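Local coordinates for protein phosphoserine phosphatase RsbX (Bacillus subtilis, PDB 3W42) that dephosphorylates the serine-phosphorylated stressosome protein RsbS, acting as a negative regulator of sigma-B in the general stress response, at residues G87-I95 with Y104-F112. Numbering follows the deposited sequence.
Sequences GATASILKI and YCSVGNVRF
L93 spreads both methyls against the F112 ring, CD1 lying 3.8 Å from CZ and CD2 near CE1, the two side chains crossing at about a right angle. This contact bridges the two antiparallel sheets of the PPM (PP2C-type) sandwich: strands 88-96 and 101-107 form a hairpin in one, and after the turn at 108-110 the chain enters the other at R111. In the hairpin, A90 and V107 exchange backbone hydrogen bonds (A90 N to V107 O, 3.0 Å), as do I92 and C105. A90, I92, V107 and C105 turn outward, where I92 and C105 meet helix 71-81. On the inner face, S91 OG sits amid polar groups, 2.9 Å from S106 OG in a hydrogen bond that either hydroxyl could donate, and 2.9 Å from Y104 OH. A chi1 of 180° swings the Y104 ring away from its backbone N, which brings its hydroxyl to S91 OG, while F112 CD2 sits over the centre of one ring face. At the turn, the side chain of N109 lies about 6 Å from the bound manganese, and its ND2 hydrogen-bonds to OD2 of the manganese ligand D156. Its other amide atom, OD1, accepts a 3.0 Å hydrogen bond from T89 OG1, nearly in line with the C=O (162°).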
loop_
_atom_site.group_PDB
_atom_site.type_symbol
_atom_site.label_atom_id
_atom_site.label_comp_id
_atom_site.label_asym_id
_atom_site.label_seq_id
_atom_site.Cartn_x
_atom_site.Cartn_y
_atom_site.Cartn_z
ATOM N N GLY A 87 11.653 -12.184 -4.673
ATOM C CA GLY A 87 10.562 -12.096 -3.733
ATOM C C GLY A 87 10.256 -10.683 -3.420
ATOM O O GLY A 87 10.969 -9.754 -3.760
ATOM N N ALA A 88 9.163 -10.475 -2.645
ATOM C CA ALA A 88 8.749 -9.128 -2.264
ATOM C C ALA A 88 7.886 -9.159 -1.027
ATOM O O ALA A 88 7.144 -10.166 -0.823
ATOM C CB ALA A 88 7.956 -8.445 -3.390
ATOM N N THR A 89 7.883 -8.129 -0.248
ATOM C CA THR A 89 6.831 -7.882 0.704
ATOM C C THR A 89 5.728 -7.082 0.003
ATOM O O THR A 89 6.033 -6.287 -0.908
ATOM C CB THR A 89 7.356 -7.241 1.995
ATOM O OG1 THR A 89 7.915 -5.951 1.617
ATOM C CG2 THR A 89 8.382 -8.088 2.672
ATOM N N ALA A 90 4.452 -7.284 0.352
ATOM C CA ALA A 90 3.405 -6.633 -0.409
ATOM C C ALA A 90 2.106 -6.589 0.387
ATOM O O ALA A 90 1.839 -7.450 1.222
ATOM C CB ALA A 90 3.120 -7.410 -1.704
ATOM N N SER A 91 1.296 -5.605 0.050
ATOM C CA SER A 91 -0.016 -5.374 0.613
ATOM C C SER A 91 -0.954 -5.014 -0.469
ATOM O O SER A 91 -0.642 -4.214 -1.370
ATOM C CB SER A 91 0.021 -4.265 1.616
ATOM O OG SER A 91 0.908 -4.645 2.686
ATOM N N ILE A 92 -2.179 -5.594 -0.442
ATOM C CA ILE A 92 -3.195 -5.385 -1.448
ATOM C C ILE A 92 -4.510 -5.015 -0.762
ATOM O O ILE A 92 -4.948 -5.676 0.176
ATOM C CB ILE A 92 -3.430 -6.635 -2.299
ATOM C CG1 ILE A 92 -2.098 -7.055 -2.958
ATOM C CG2 ILE A 92 -4.420 -6.345 -3.450
ATOM C CD1 ILE A 92 -2.221 -8.349 -3.826
ATOM N N LEU A 93 -5.117 -3.911 -1.206
ATOM C CA LEU A 93 -6.331 -3.338 -0.654
ATOM C C LEU A 93 -7.352 -3.174 -1.758
ATOM O O LEU A 93 -7.061 -2.576 -2.799
ATOM C CB LEU A 93 -6.013 -1.986 -0.047
ATOM C CG LEU A 93 -7.170 -1.162 0.513
ATOM C CD1 LEU A 93 -7.836 -1.856 1.700
ATOM C CD2 LEU A 93 -6.734 0.230 0.898
ATOM N N LYS A 94 -8.580 -3.608 -1.522
ATOM C CA LYS A 94 -9.725 -3.325 -2.387
ATOM C C LYS A 94 -10.795 -2.639 -1.567
ATOM O O LYS A 94 -10.994 -2.955 -0.391
ATOM C CB LYS A 94 -10.265 -4.596 -3.035
ATOM C CG LYS A 94 -9.413 -5.121 -4.207
ATOM C CD LYS A 94 -9.832 -6.500 -4.716
ATOM C CE LYS A 94 -11.268 -6.537 -5.247
ATOM N NZ LYS A 94 -11.420 -5.962 -6.563
ATOM N N ILE A 95 -11.498 -1.706 -2.188
ATOM C CA ILE A 95 -12.573 -0.950 -1.552
ATOM C C ILE A 95 -13.775 -0.947 -2.453
ATOM O O ILE A 95 -13.681 -0.634 -3.625
ATOM C CB ILE A 95 -12.167 0.472 -1.174
ATOM C CG1 ILE A 95 -10.858 0.508 -0.409
ATOM C CG2 ILE A 95 -13.343 1.130 -0.479
ATOM C CD1 ILE A 95 -10.338 1.915 -0.031
ATOM N N TYR A 104 -8.462 -6.613 2.614
ATOM C CA TYR A 104 -7.029 -6.398 2.720
ATOM C C TYR A 104 -6.309 -7.673 2.961
ATOM O O TYR A 104 -6.702 -8.486 3.825
ATOM C CB TYR A 104 -6.750 -5.417 3.911
ATOM C CG TYR A 104 -5.304 -5.116 4.139
ATOM C CD1 TYR A 104 -4.609 -4.295 3.229
ATOM C CD2 TYR A 104 -4.601 -5.681 5.190
ATOM C CE1 TYR A 104 -3.261 -4.009 3.443
ATOM C CE2 TYR A 104 -3.236 -5.408 5.381
ATOM C CZ TYR A 104 -2.591 -4.564 4.492
ATOM O OH TYR A 104 -1.261 -4.259 4.626
ATOM N N CYS A 105 -5.195 -7.889 2.254
ATOM C CA CYS A 105 -4.354 -9.046 2.458
ATOM C C CYS A 105 -2.920 -8.610 2.237
ATOM O O CYS A 105 -2.619 -7.881 1.294
ATOM C CB CYS A 105 -4.735 -10.176 1.561
ATOM S SG CYS A 105 -3.935 -11.752 1.860
ATOM N N SER A 106 -2.012 -9.111 3.074
ATOM C CA SER A 106 -0.616 -8.690 3.094
ATOM C C SER A 106 0.276 -9.816 3.543
ATOM O O SER A 106 -0.119 -10.646 4.389
ATOM C CB SER A 106 -0.539 -7.512 4.053
ATOM O OG SER A 106 0.770 -7.038 4.230
ATOM N N VAL A 107 1.522 -9.811 3.045
ATOM C CA VAL A 107 2.603 -10.607 3.634
ATOM C C VAL A 107 3.842 -9.706 3.685
ATOM O O VAL A 107 4.230 -9.155 2.661
ATOM C CB VAL A 107 2.912 -11.881 2.846
ATOM C CG1 VAL A 107 4.101 -12.620 3.440
ATOM C CG2 VAL A 107 1.653 -12.804 2.802
ATOM N N GLY A 108 4.436 -9.594 4.864
ATOM C CA GLY A 108 5.639 -8.829 5.008
ATOM C C GLY A 108 5.442 -7.525 5.709
ATOM O O GLY A 108 4.564 -7.363 6.548
ATOM N N ASN A 109 6.346 -6.571 5.433
ATOM C CA ASN A 109 6.522 -5.377 6.229
ATOM C C ASN A 109 6.001 -4.120 5.575
ATOM O O ASN A 109 6.315 -3.017 6.059
ATOM C CB ASN A 109 7.988 -5.237 6.664
ATOM C CG ASN A 109 8.873 -4.844 5.506
ATOM O OD1 ASN A 109 8.466 -4.926 4.334
ATOM N ND2 ASN A 109 10.080 -4.421 5.853
ATOM N N VAL A 110 5.156 -4.231 4.573
ATOM C CA VAL A 110 4.438 -3.096 4.063
ATOM C C VAL A 110 3.221 -2.890 4.928
ATOM O O VAL A 110 2.430 -3.838 5.161
ATOM C CB VAL A 110 4.026 -3.333 2.540
ATOM C CG1 VAL A 110 3.252 -2.139 2.005
ATOM C CG2 VAL A 110 5.256 -3.606 1.701
ATOM N N ARG A 111 3.077 -1.729 5.528
ATOM C CA ARG A 111 2.103 -1.476 6.581
ATOM C C ARG A 111 0.871 -0.757 6.059
ATOM O O ARG A 111 0.952 0.028 5.122
ATOM C CB ARG A 111 2.727 -0.662 7.671
ATOM C CG ARG A 111 4.035 -1.259 8.327
ATOM C CD ARG A 111 3.875 -2.639 8.778
ATOM N NE ARG A 111 2.924 -2.786 9.860
ATOM C CZ ARG A 111 3.177 -2.608 11.164
ATOM N NH1 ARG A 111 4.452 -2.401 11.560
ATOM N NH2 ARG A 111 2.194 -2.723 12.055
ATOM N N PHE A 112 -0.251 -1.015 6.693
ATOM C CA PHE A 112 -1.520 -0.400 6.383
ATOM C C PHE A 112 -2.154 0.058 7.682
ATOM O O PHE A 112 -2.237 -0.699 8.661
ATOM C CB PHE A 112 -2.460 -1.425 5.703
ATOM C CG PHE A 112 -3.872 -0.990 5.472
ATOM C CD1 PHE A 112 -4.219 0.230 4.904
ATOM C CD2 PHE A 112 -4.931 -1.876 5.719
ATOM C CE1 PHE A 112 -5.534 0.533 4.624
ATOM C CE2 PHE A 112 -6.237 -1.584 5.452
ATOM C CZ PHE A 112 -6.565 -0.357 4.902
#